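Local coordinates for protein Sodium/sialic acid symporter SiaT (Proteus mirabilis, PDB 5NV9) that imports sialic acid (N-acetylneuraminic acid) across the bacterial inner membrane, driven by the sodium gradient, with two sodium ions taken up per sugar, at residues Phe15-Ala20 against Ala339-Ile344; Gly42-Gly47 against Gly174-Ile179; Val54-Leu59 against Trp180-Gln185; Val258-Val263 against Ile344-Asn349. One frame throughout, in Å; residues are numbered along the deposited sequence.

How the contacts relate
The contacts lie in and against the LeuT-fold core, on which helix 8-29 packs, and most gather around its two sodium sites. Helix 328-361 supplies one segment each to contacts 1 and 4, which share I344; helix 155-203 serves contacts 2 and 3, and contact 3 also uses helix 47-58. Along the chain, contacts 2 and 3 interleave, both close before contact 4 opens, and contact 1 bridges from the N-terminal helix 8-29. Contact 3 is central, its centre about 10 Å from those of contacts 1 and 4; contacts 1 and 2 are furthest apart, about 17 Å between centres. Contacts 1, 3 and 4 all reach the sodium ion held by D182, where helices 155-203 and 328-361 meet.

Contact 1. Residues Phe15-Ala20 against Ala339-Ile344; sequences FGYLAA and AAQSSI. With NA (sodium ion), chain B; NA (sodium ion), chain C.
Q341 reaches across from helix 328-361 and takes its carboxamide oxygen to the hydroxyl of Y17, the one hydrogen bond across the contact. Its CG stands anti to the carbonyl carbon (chi1 -68°) and the chain runs on extended, which carries the amide out to helix 8-29. CB already lies 3.9 Å from Y17 OH, and the amide carbon CD comes within 3.6 Å of the same hydroxyl. At the tip, OE1 accepts a hydrogen bond from Y17 OH. The modelled separation of 2.4 Å between Y17 OH and Q341 OE1 is shorter than such a bond normally is, so its exact length is doubtful. The oxygen arrives at the edge of the tyrosine ring, in its plane, while ring and amide are turned 32° from each other. On the other branch, Q341 NE2 rests 3.9 Å from the methyl L18 CD2 and has its hydrogen-bond partner outside the two segments.

While Q341 faces helix 8-29, other residues of the same turns bind sodium. A339 O, S342 OG and S343 OG coordinate one ion, S342 OG at 2.4 Å from it, and S342 O coordinates the second. S342 thus joins the Na2 and Na3 sites, its side chain serving one ion and its carbonyl the other.

Y17 OH also bonds Q185, so the hydroxyl ties together three helices. The Q341 side chain packs on Y169 and Q185 of helix 155-203, while Y17 leans on A334, F337 and A338 of helix 328-361, the helix that carries Q341.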
# COMPACT_ATOMS: atom_id res chain seq x y z
N PHE A 15 1.50 -17.42 17.04
CA PHE A 15 1.19 -18.62 16.26
C PHE A 15 -0.28 -18.95 16.18
O PHE A 15 -0.73 -19.55 15.22
CB PHE A 15 2.00 -19.81 16.75
CG PHE A 15 3.39 -19.83 16.20
CD1 PHE A 15 4.37 -19.04 16.74
CD2 PHE A 15 3.70 -20.61 15.10
CE1 PHE A 15 5.65 -19.05 16.22
CE2 PHE A 15 4.97 -20.63 14.58
CZ PHE A 15 5.95 -19.84 15.14
N GLY A 16 -1.04 -18.53 17.18
CA GLY A 16 -2.49 -18.53 17.06
C GLY A 16 -2.99 -17.62 15.93
O GLY A 16 -3.89 -18.00 15.14
N TYR A 17 -2.46 -16.42 15.88
CA TYR A 17 -2.80 -15.48 14.81
C TYR A 17 -2.46 -16.07 13.42
O TYR A 17 -3.27 -16.04 12.47
CB TYR A 17 -2.02 -14.18 14.96
CG TYR A 17 -1.80 -13.47 13.59
CD1 TYR A 17 -2.82 -12.70 13.02
CD2 TYR A 17 -0.64 -13.60 12.90
CE1 TYR A 17 -2.65 -12.05 11.80
CE2 TYR A 17 -0.45 -12.95 11.65
CZ TYR A 17 -1.46 -12.20 11.10
OH TYR A 17 -1.31 -11.56 9.88
N LEU A 18 -1.26 -16.62 13.30
CA LEU A 18 -0.83 -17.26 12.02
C LEU A 18 -1.69 -18.45 11.59
O LEU A 18 -2.01 -18.61 10.39
CB LEU A 18 0.63 -17.65 12.11
CG LEU A 18 1.65 -16.55 12.26
CD1 LEU A 18 3.07 -17.08 12.51
CD2 LEU A 18 1.68 -15.69 10.98
N ALA A 19 -2.08 -19.30 12.56
CA ALA A 19 -2.94 -20.41 12.31
C ALA A 19 -4.32 -19.93 11.90
O ALA A 19 -4.98 -20.54 11.08
CB ALA A 19 -3.04 -21.27 13.56
N ALA A 20 -4.78 -18.82 12.48
CA ALA A 20 -6.10 -18.30 12.12
C ALA A 20 -6.12 -17.81 10.65
O ALA A 20 -7.14 -17.90 9.96
CB ALA A 20 -6.45 -17.12 13.05
N ALA A 339 -0.19 -5.99 9.68
CA ALA A 339 0.07 -4.83 8.77
C ALA A 339 0.87 -5.23 7.52
O ALA A 339 0.56 -4.84 6.39
CB ALA A 339 0.73 -3.68 9.50
N ALA A 340 1.91 -6.03 7.73
CA ALA A 340 2.75 -6.53 6.64
C ALA A 340 1.99 -7.48 5.69
O ALA A 340 1.93 -7.25 4.46
CB ALA A 340 3.92 -7.21 7.25
N GLN A 341 1.38 -8.52 6.26
CA GLN A 341 0.70 -9.56 5.51
C GLN A 341 -0.55 -9.15 4.75
O GLN A 341 -0.80 -9.65 3.69
CB GLN A 341 0.40 -10.73 6.44
CG GLN A 341 1.68 -11.43 6.88
CD GLN A 341 1.46 -12.56 7.86
OE1 GLN A 341 0.65 -12.46 8.78
NE2 GLN A 341 2.23 -13.67 7.69
N SER A 342 -1.37 -8.25 5.29
CA SER A 342 -2.47 -7.79 4.57
C SER A 342 -2.02 -7.02 3.29
O SER A 342 -2.74 -6.95 2.35
CB SER A 342 -3.31 -6.86 5.46
OG SER A 342 -2.50 -5.87 6.07
N SER A 343 -0.85 -6.42 3.30
CA SER A 343 -0.33 -5.69 2.11
C SER A 343 0.33 -6.65 1.13
O SER A 343 0.10 -6.56 -0.09
CB SER A 343 0.65 -4.59 2.60
OG SER A 343 -0.08 -3.56 3.29
N ILE A 344 1.11 -7.59 1.69
CA ILE A 344 1.74 -8.63 0.88
C ILE A 344 0.69 -9.52 0.12
O ILE A 344 0.83 -9.80 -1.12
CB ILE A 344 2.65 -9.52 1.69
CG1 ILE A 344 3.86 -8.72 2.18
CG2 ILE A 344 3.13 -10.73 0.88
CD1 ILE A 344 4.65 -9.49 3.21
NA NA B . -1.26 -3.98 5.31
NA NA C . -4.60 -8.14 1.53

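Contact 2. Residues Gly42-Gly47 against Gly174-Ile179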
# COMPACT_ATOMS: atom_id res chain seq x y z
N GLY A 42 -16.60 -13.48 -7.23
CA GLY A 42 -17.97 -13.73 -7.65
C GLY A 42 -19.00 -12.69 -7.22
O GLY A 42 -20.16 -13.00 -7.12
N GLY A 43 -18.61 -11.46 -6.96
CA GLY A 43 -19.57 -10.48 -6.39
C GLY A 43 -20.08 -10.79 -4.99
O GLY A 43 -21.08 -10.20 -4.60
N ARG A 44 -19.40 -11.66 -4.22
CA ARG A 44 -19.85 -12.07 -2.85
C ARG A 44 -19.31 -11.22 -1.66
O ARG A 44 -19.60 -11.52 -0.50
CB ARG A 44 -19.49 -13.54 -2.56
CG ARG A 44 -20.30 -14.56 -3.34
CD ARG A 44 -19.77 -15.96 -3.08
NE ARG A 44 -18.43 -16.17 -3.62
CZ ARG A 44 -18.15 -16.58 -4.85
NH1 ARG A 44 -19.13 -16.86 -5.72
NH2 ARG A 44 -16.88 -16.73 -5.21
N VAL A 45 -18.54 -10.17 -1.91
CA VAL A 45 -17.97 -9.40 -0.83
C VAL A 45 -18.86 -8.23 -0.48
O VAL A 45 -19.25 -7.46 -1.32
CB VAL A 45 -16.57 -8.97 -1.21
CG1 VAL A 45 -15.91 -8.16 -0.11
CG2 VAL A 45 -15.79 -10.24 -1.55
N PRO A 46 -19.24 -8.10 0.78
CA PRO A 46 -19.91 -6.80 1.05
C PRO A 46 -18.99 -5.62 1.10
O PRO A 46 -17.75 -5.77 1.32
CB PRO A 46 -20.48 -6.97 2.48
CG PRO A 46 -19.67 -8.07 3.08
CD PRO A 46 -19.15 -8.95 1.96
N GLY A 47 -19.61 -4.44 1.00
CA GLY A 47 -18.91 -3.18 0.97
C GLY A 47 -18.04 -2.94 2.17
O GLY A 47 -16.88 -2.59 2.03
N GLY A 174 -7.75 -17.15 -2.69
CA GLY A 174 -8.28 -16.28 -3.73
C GLY A 174 -8.47 -14.89 -3.13
O GLY A 174 -7.99 -14.63 -2.06
N ILE A 175 -9.11 -13.99 -3.88
CA ILE A 175 -9.31 -12.63 -3.44
C ILE A 175 -10.25 -12.60 -2.23
O ILE A 175 -10.12 -11.69 -1.39
CB ILE A 175 -9.87 -11.75 -4.54
CG1 ILE A 175 -9.88 -10.29 -4.07
CG2 ILE A 175 -11.27 -12.24 -5.01
CD1 ILE A 175 -8.58 -9.71 -3.57
N GLU A 176 -11.16 -13.58 -2.12
CA GLU A 176 -12.03 -13.63 -0.91
C GLU A 176 -11.28 -13.95 0.38
O GLU A 176 -11.46 -13.29 1.41
CB GLU A 176 -13.22 -14.56 -1.10
CG GLU A 176 -14.31 -13.91 -1.93
CD GLU A 176 -15.33 -14.93 -2.39
OE1 GLU A 176 -15.03 -15.63 -3.36
OE2 GLU A 176 -16.40 -15.04 -1.74
N GLY A 177 -10.41 -14.94 0.32
CA GLY A 177 -9.55 -15.19 1.42
C GLY A 177 -8.57 -14.09 1.76
O GLY A 177 -8.22 -13.91 2.92
N VAL A 178 -8.14 -13.35 0.74
CA VAL A 178 -7.26 -12.23 0.93
C VAL A 178 -8.04 -11.09 1.61
O VAL A 178 -7.53 -10.40 2.50
CB VAL A 178 -6.72 -11.74 -0.43
CG1 VAL A 178 -6.04 -10.44 -0.23
CG2 VAL A 178 -5.70 -12.72 -0.97
N ILE A 179 -9.28 -10.90 1.19
CA ILE A 179 -10.09 -9.83 1.75
C ILE A 179 -10.49 -10.16 3.21
O ILE A 179 -10.35 -9.34 4.12
CB ILE A 179 -11.29 -9.60 0.88
CG1 ILE A 179 -10.86 -8.81 -0.37
CG2 ILE A 179 -12.41 -8.89 1.65
CD1 ILE A 179 -11.95 -8.74 -1.43
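R44 and E176 make the polar half of this contact, a salt bridge in which the arginine grips the carboxylate side-on with two nitrogens: R44 NE donates to E176 OE2 at 3.0 Å and R44 NH2 donates to E176 OE1 at 2.8 Å. Both bonds run in the guanidinium plane and meet the oxygens on their syn sides, though somewhat out of the carboxylate plane, because the two flat groups are turned 34° against each other. A bend in the arginine chain at chi3 (-67°) brings the guanidinium round to the glutamate. G42 CA lies over one face of it, and CB of R44 itself sits close to OE2. Each partner has a further counter-charge: R44 NH2 also pairs with D37, and E176 OE2 with R31. Four alternating charges are thus linked, which would be expected to favour the ionised glutamate.

The apolar kind is made by V45. Its CG1 meets CG2 of I179 tip to tip at 4.0 Å, and CG2 lies 4.0 Å from E176 CG, so the valine covers the aliphatic stem of the glutamate beneath the charged end.

The loop 42-47 joins helix 35-40 to helix 47-58, with P46 as N-cap of the latter. Against it lies helix 155-203, kinked near I175 and E176, whose I175 and V178 in turn pack on helix 328-361, while V45 and I179 touch A50 and S53 of helix 47-58.

Contact 3. Residues Val54-Leu59 against Trp180-Gln185; sequences VFATTL and WTDVIQ. With NA (sodium ion), chain B; NA (sodium ion), chain C; SLB (N-acetyl-beta-neuraminic acid), chain D.
A56 and D182 bring their helices to 5.8 Å from CA to CA, yet each residue serves a different sodium ion and no hydrogen bond crosses between the segments. The methyl of A56 presses against the backbone of the other helix, its CB 3.5 Å from D182 O; a small side chain here lets the two helices approach this far. Beside it, the T57 side chain passes D182, with OG1 3.4 Å from D182 OD2. That hydroxyl instead hydrogen-bonds S346 and S53 O, and D182 OD2 has its own bond to S53.

The D182 carboxylate holds the Na3 ion through both oxygens, OD2 at 2.3 Å, with S342, S345 and S346 completing the site. CG anti to the carbonyl carbon (chi1 -75°) turns the carboxylate toward this ion. In the LeuT fold the substrate and Na2 sites lie where a core helix breaks, and helix 47-58 does so here: L59 leaves helical geometry. Near the break, A56 O at 2.1 Å and L59 O at 2.3 Å bind the Na2 ion, which A339, S342 and S343 of helix 328-361 also hold.

The sialic acid lies beyond the same break, against T58 and L59. T58 OG1 shares a hydrogen bond of 2.7 Å with O8 of the sugar's glycerol tail, and either hydroxyl could be the donor. F55 CE1 and L59 CD1 both approach the terminal carbon C9, the former obliquely to its ring. Q82, T63, S60 and R135 are also hydrogen-bonded to the sugar.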
# COMPACT_ATOMS: atom_id res chain seq x y z
N VAL A 54 -9.29 -2.48 1.80
CA VAL A 54 -8.59 -1.39 1.06
C VAL A 54 -7.63 -0.73 2.06
O VAL A 54 -6.50 -0.53 1.76
CB VAL A 54 -9.55 -0.27 0.54
CG1 VAL A 54 -8.77 0.96 0.14
CG2 VAL A 54 -10.40 -0.73 -0.62
N PHE A 55 -8.12 -0.41 3.27
CA PHE A 55 -7.29 0.21 4.33
C PHE A 55 -6.09 -0.69 4.68
O PHE A 55 -4.96 -0.22 4.77
CB PHE A 55 -8.15 0.55 5.57
CG PHE A 55 -7.39 1.19 6.72
CD1 PHE A 55 -6.94 2.49 6.62
CD2 PHE A 55 -7.17 0.50 7.93
CE1 PHE A 55 -6.26 3.08 7.66
CE2 PHE A 55 -6.48 1.09 8.97
CZ PHE A 55 -6.04 2.39 8.84
N ALA A 56 -6.34 -2.00 4.83
CA ALA A 56 -5.28 -2.95 5.25
C ALA A 56 -4.28 -3.24 4.12
O ALA A 56 -3.12 -3.45 4.38
CB ALA A 56 -5.87 -4.25 5.77
N THR A 57 -4.75 -3.21 2.89
CA THR A 57 -3.90 -3.29 1.66
C THR A 57 -2.94 -2.09 1.65
O THR A 57 -1.77 -2.28 1.48
CB THR A 57 -4.78 -3.36 0.37
OG1 THR A 57 -5.53 -4.59 0.33
CG2 THR A 57 -3.97 -3.22 -0.99
N THR A 58 -3.42 -0.86 1.87
CA THR A 58 -2.54 0.33 1.72
C THR A 58 -1.60 0.53 2.90
O THR A 58 -0.46 0.96 2.73
CB THR A 58 -3.33 1.63 1.50
OG1 THR A 58 -4.24 1.81 2.59
CG2 THR A 58 -4.13 1.60 0.21
N LEU A 59 -2.06 0.18 4.10
CA LEU A 59 -1.30 0.41 5.34
C LEU A 59 -0.52 -0.83 5.71
O LEU A 59 -1.10 -1.80 6.16
CB LEU A 59 -2.22 0.73 6.51
CG LEU A 59 -1.56 1.43 7.70
CD1 LEU A 59 -2.59 2.15 8.58
CD2 LEU A 59 -0.75 0.47 8.53
N TRP A 180 -10.94 -11.36 3.44
CA TRP A 180 -11.36 -11.70 4.83
C TRP A 180 -10.21 -11.80 5.85
O TRP A 180 -10.39 -11.30 6.97
CB TRP A 180 -12.25 -12.90 4.81
CG TRP A 180 -13.61 -12.62 4.23
CD1 TRP A 180 -14.10 -13.16 3.08
CD2 TRP A 180 -14.65 -11.77 4.74
NE1 TRP A 180 -15.35 -12.70 2.84
CE2 TRP A 180 -15.72 -11.85 3.83
CE3 TRP A 180 -14.79 -10.98 5.87
CZ2 TRP A 180 -16.90 -11.16 4.01
CZ3 TRP A 180 -15.96 -10.31 6.05
CH2 TRP A 180 -17.01 -10.41 5.16
N THR A 181 -9.04 -12.33 5.47
CA THR A 181 -7.83 -12.08 6.23
C THR A 181 -7.45 -10.59 6.47
O THR A 181 -7.01 -10.23 7.58
CB THR A 181 -6.58 -12.82 5.68
OG1 THR A 181 -6.34 -12.45 4.33
CG2 THR A 181 -6.76 -14.35 5.77
N ASP A 182 -7.57 -9.76 5.41
CA ASP A 182 -7.38 -8.32 5.50
C ASP A 182 -8.30 -7.67 6.53
O ASP A 182 -7.87 -6.73 7.18
CB ASP A 182 -7.61 -7.54 4.19
CG ASP A 182 -6.50 -7.67 3.19
OD1 ASP A 182 -5.42 -8.20 3.52
OD2 ASP A 182 -6.71 -7.25 1.99
N VAL A 183 -9.53 -8.14 6.66
CA VAL A 183 -10.51 -7.56 7.59
C VAL A 183 -10.03 -7.80 9.00
O VAL A 183 -10.06 -6.90 9.86
CB VAL A 183 -11.93 -8.14 7.40
CG1 VAL A 183 -12.91 -7.72 8.50
CG2 VAL A 183 -12.50 -7.77 6.04
N ILE A 184 -9.54 -9.01 9.24
CA ILE A 184 -9.08 -9.38 10.59
C ILE A 184 -7.79 -8.59 10.85
O ILE A 184 -7.58 -8.06 11.95
CB ILE A 184 -8.79 -10.90 10.71
CG1 ILE A 184 -10.07 -11.74 10.51
CG2 ILE A 184 -8.12 -11.24 12.06
CD1 ILE A 184 -9.79 -13.19 10.15
N GLN A 185 -6.92 -8.56 9.84
CA GLN A 185 -5.60 -7.93 10.02
C GLN A 185 -5.76 -6.45 10.12
O GLN A 185 -5.06 -5.85 10.90
CB GLN A 185 -4.64 -8.28 8.89
CG GLN A 185 -4.30 -9.75 8.87
CD GLN A 185 -3.79 -10.22 7.56
OE1 GLN A 185 -4.15 -9.66 6.50
NE2 GLN A 185 -2.84 -11.18 7.62
NA NA B . -1.26 -3.98 5.31
NA NA C . -4.60 -8.14 1.53
C1 SLB D . 2.04 2.02 3.64
C2 SLB D . 1.45 3.20 2.92
C3 SLB D . 2.54 4.22 2.68
C4 SLB D . 1.99 5.56 2.15
C5 SLB D . 1.01 6.05 3.21
C6 SLB D . -0.09 4.99 3.43
C7 SLB D . -1.13 5.36 4.49
C8 SLB D . -2.16 4.28 4.67
C9 SLB D . -3.29 4.71 5.61
C10 SLB D . 0.51 8.45 3.54
C11 SLB D . -0.47 9.52 3.14
N5 SLB D . 0.39 7.33 2.81
O1A SLB D . 1.99 1.99 4.91
O1B SLB D . 2.62 1.11 2.93
O2 SLB D . 0.85 2.81 1.66
O4 SLB D . 3.07 6.55 1.97
O6 SLB D . 0.49 3.76 3.84
O7 SLB D . -0.51 5.55 5.77
O8 SLB D . -2.70 3.91 3.41
O9 SLB D . -4.07 5.81 5.05
O10 SLB D . 1.30 8.57 4.49

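Contact 4. Residues Val258-Val263 against Ile344-Asn349; sequences VQRYIV and ISSSLN. With NA (sodium ion), chain C.
Q259 and N349 form the tight part of this contact, a single straight bond between two amides. Q259 NE2 donates to N349 OD1 at 2.8 Å, with an N-H...O angle of 170°, and the donor nitrogen lies nearly in line with the C=O of N349. The two amide planes are almost coplanar, 14° apart, although the side chains cross at about a right angle. N349 holds its CG anti to the backbone N, which points OD1 across to the loop. Q259 is further engaged by S350 and by the carbonyl of F39, so its amide is gripped at both ends.

R260 and S346 are looser. Their closest atoms, NH2 of R260 and OG of S346, are 2.9 Å apart, but the angle is poor for a hydrogen bond. The guanidinium approaches the hydroxyl obliquely, and its nitrogens have other partners: NH2 forms a salt bridge with D182, NE bonds S53 OG, and R260 NH1 donates to a water at 3.0 Å. That water lies at the edge of the guanidinium plane, within hydrogen-bonding reach of S346 O, at a doubtfully short modelled distance, and more weakly of N349 OD1, so it links the arginine to the helix. The bend of the R260 chain at chi2 (83°) brings the guanidinium over to this place.

S346 OG is taken up by the sodium ion at 2.2 Å and by T57, while S345 OG, one residue earlier, binds the ion at 2.5 Å. Through D182, R260 therefore lies in the second shell of the Na3 site.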
# COMPACT_ATOMS: atom_id res chain seq x y z
N VAL A 258 -7.86 -0.84 -6.72
CA VAL A 258 -8.89 -0.79 -7.74
C VAL A 258 -9.64 -2.10 -7.82
O VAL A 258 -10.84 -2.14 -8.03
CB VAL A 258 -8.31 -0.42 -9.16
CG1 VAL A 258 -9.41 -0.52 -10.18
CG2 VAL A 258 -7.80 0.99 -9.19
N GLN A 259 -8.94 -3.19 -7.64
CA GLN A 259 -9.60 -4.51 -7.54
C GLN A 259 -10.73 -4.60 -6.51
O GLN A 259 -11.73 -5.31 -6.72
CB GLN A 259 -8.54 -5.56 -7.20
CG GLN A 259 -8.74 -6.89 -7.89
CD GLN A 259 -7.72 -7.89 -7.43
OE1 GLN A 259 -6.59 -7.50 -7.11
NE2 GLN A 259 -8.10 -9.19 -7.34
N ARG A 260 -10.60 -3.88 -5.39
CA ARG A 260 -11.68 -3.88 -4.38
C ARG A 260 -12.93 -3.15 -4.83
O ARG A 260 -13.97 -3.34 -4.23
CB ARG A 260 -11.22 -3.28 -3.06
CG ARG A 260 -10.55 -4.26 -2.13
CD ARG A 260 -9.09 -4.45 -2.44
NE ARG A 260 -8.53 -5.54 -1.63
CZ ARG A 260 -7.57 -6.37 -2.04
NH1 ARG A 260 -7.04 -6.26 -3.24
NH2 ARG A 260 -7.17 -7.35 -1.25
N TYR A 261 -12.85 -2.32 -5.88
CA TYR A 261 -14.03 -1.62 -6.38
C TYR A 261 -14.99 -2.52 -7.15
O TYR A 261 -16.14 -2.13 -7.35
CB TYR A 261 -13.61 -0.44 -7.28
CG TYR A 261 -12.66 0.61 -6.62
CD1 TYR A 261 -12.56 0.78 -5.22
CD2 TYR A 261 -11.88 1.44 -7.42
CE1 TYR A 261 -11.71 1.76 -4.67
CE2 TYR A 261 -11.07 2.43 -6.88
CZ TYR A 261 -10.94 2.58 -5.52
OH TYR A 261 -10.07 3.60 -5.09
N ILE A 262 -14.51 -3.67 -7.63
CA ILE A 262 -15.30 -4.56 -8.49
C ILE A 262 -15.73 -5.88 -7.79
O ILE A 262 -16.41 -6.71 -8.39
CB ILE A 262 -14.55 -4.81 -9.83
CG1 ILE A 262 -13.14 -5.37 -9.66
CG2 ILE A 262 -14.31 -3.46 -10.53
CD1 ILE A 262 -13.08 -6.86 -9.66
N VAL A 263 -15.32 -6.08 -6.54
CA VAL A 263 -15.74 -7.29 -5.82
C VAL A 263 -17.12 -7.22 -5.19
O VAL A 263 -17.68 -8.26 -4.76
CB VAL A 263 -14.72 -7.70 -4.73
CG1 VAL A 263 -13.39 -8.04 -5.33
CG2 VAL A 263 -14.56 -6.66 -3.65
N ILE A 344 1.11 -7.59 1.69
CA ILE A 344 1.74 -8.63 0.88
C ILE A 344 0.69 -9.52 0.12
O ILE A 344 0.83 -9.80 -1.12
CB ILE A 344 2.65 -9.52 1.69
CG1 ILE A 344 3.86 -8.72 2.18
CG2 ILE A 344 3.13 -10.73 0.88
CD1 ILE A 344 4.65 -9.49 3.21
N SER A 345 -0.37 -9.91 0.81
CA SER A 345 -1.32 -10.81 0.21
C SER A 345 -2.03 -10.10 -0.96
O SER A 345 -2.24 -10.69 -2.04
CB SER A 345 -2.30 -11.26 1.24
OG SER A 345 -3.12 -10.16 1.63
N SER A 346 -2.44 -8.84 -0.75
CA SER A 346 -3.10 -8.07 -1.77
C SER A 346 -2.24 -7.79 -2.98
O SER A 346 -2.76 -7.75 -4.10
CB SER A 346 -3.59 -6.69 -1.26
OG SER A 346 -4.54 -6.84 -0.26
N SER A 347 -0.95 -7.52 -2.74
CA SER A 347 -0.02 -7.25 -3.81
C SER A 347 0.21 -8.54 -4.64
O SER A 347 0.27 -8.47 -5.87
CB SER A 347 1.34 -6.74 -3.26
OG SER A 347 1.35 -5.36 -2.90
N LEU A 348 0.33 -9.70 -3.98
CA LEU A 348 0.50 -10.99 -4.74
C LEU A 348 -0.72 -11.35 -5.61
O LEU A 348 -0.59 -11.67 -6.82
CB LEU A 348 0.80 -12.15 -3.83
CG LEU A 348 2.15 -12.18 -3.08
CD1 LEU A 348 2.19 -13.39 -2.12
CD2 LEU A 348 3.35 -12.17 -3.97
N ASN A 349 -1.90 -11.27 -5.03
CA ASN A 349 -3.10 -11.48 -5.80
C ASN A 349 -3.28 -10.49 -6.97
O ASN A 349 -3.69 -10.90 -8.06
CB ASN A 349 -4.33 -11.49 -4.92
CG ASN A 349 -5.59 -11.81 -5.70
OD1 ASN A 349 -6.23 -10.91 -6.19
ND2 ASN A 349 -6.00 -13.08 -5.73
NA NA C . -4.60 -8.14 1.53
O HOH W 1 -5.20 -8.45 -4.14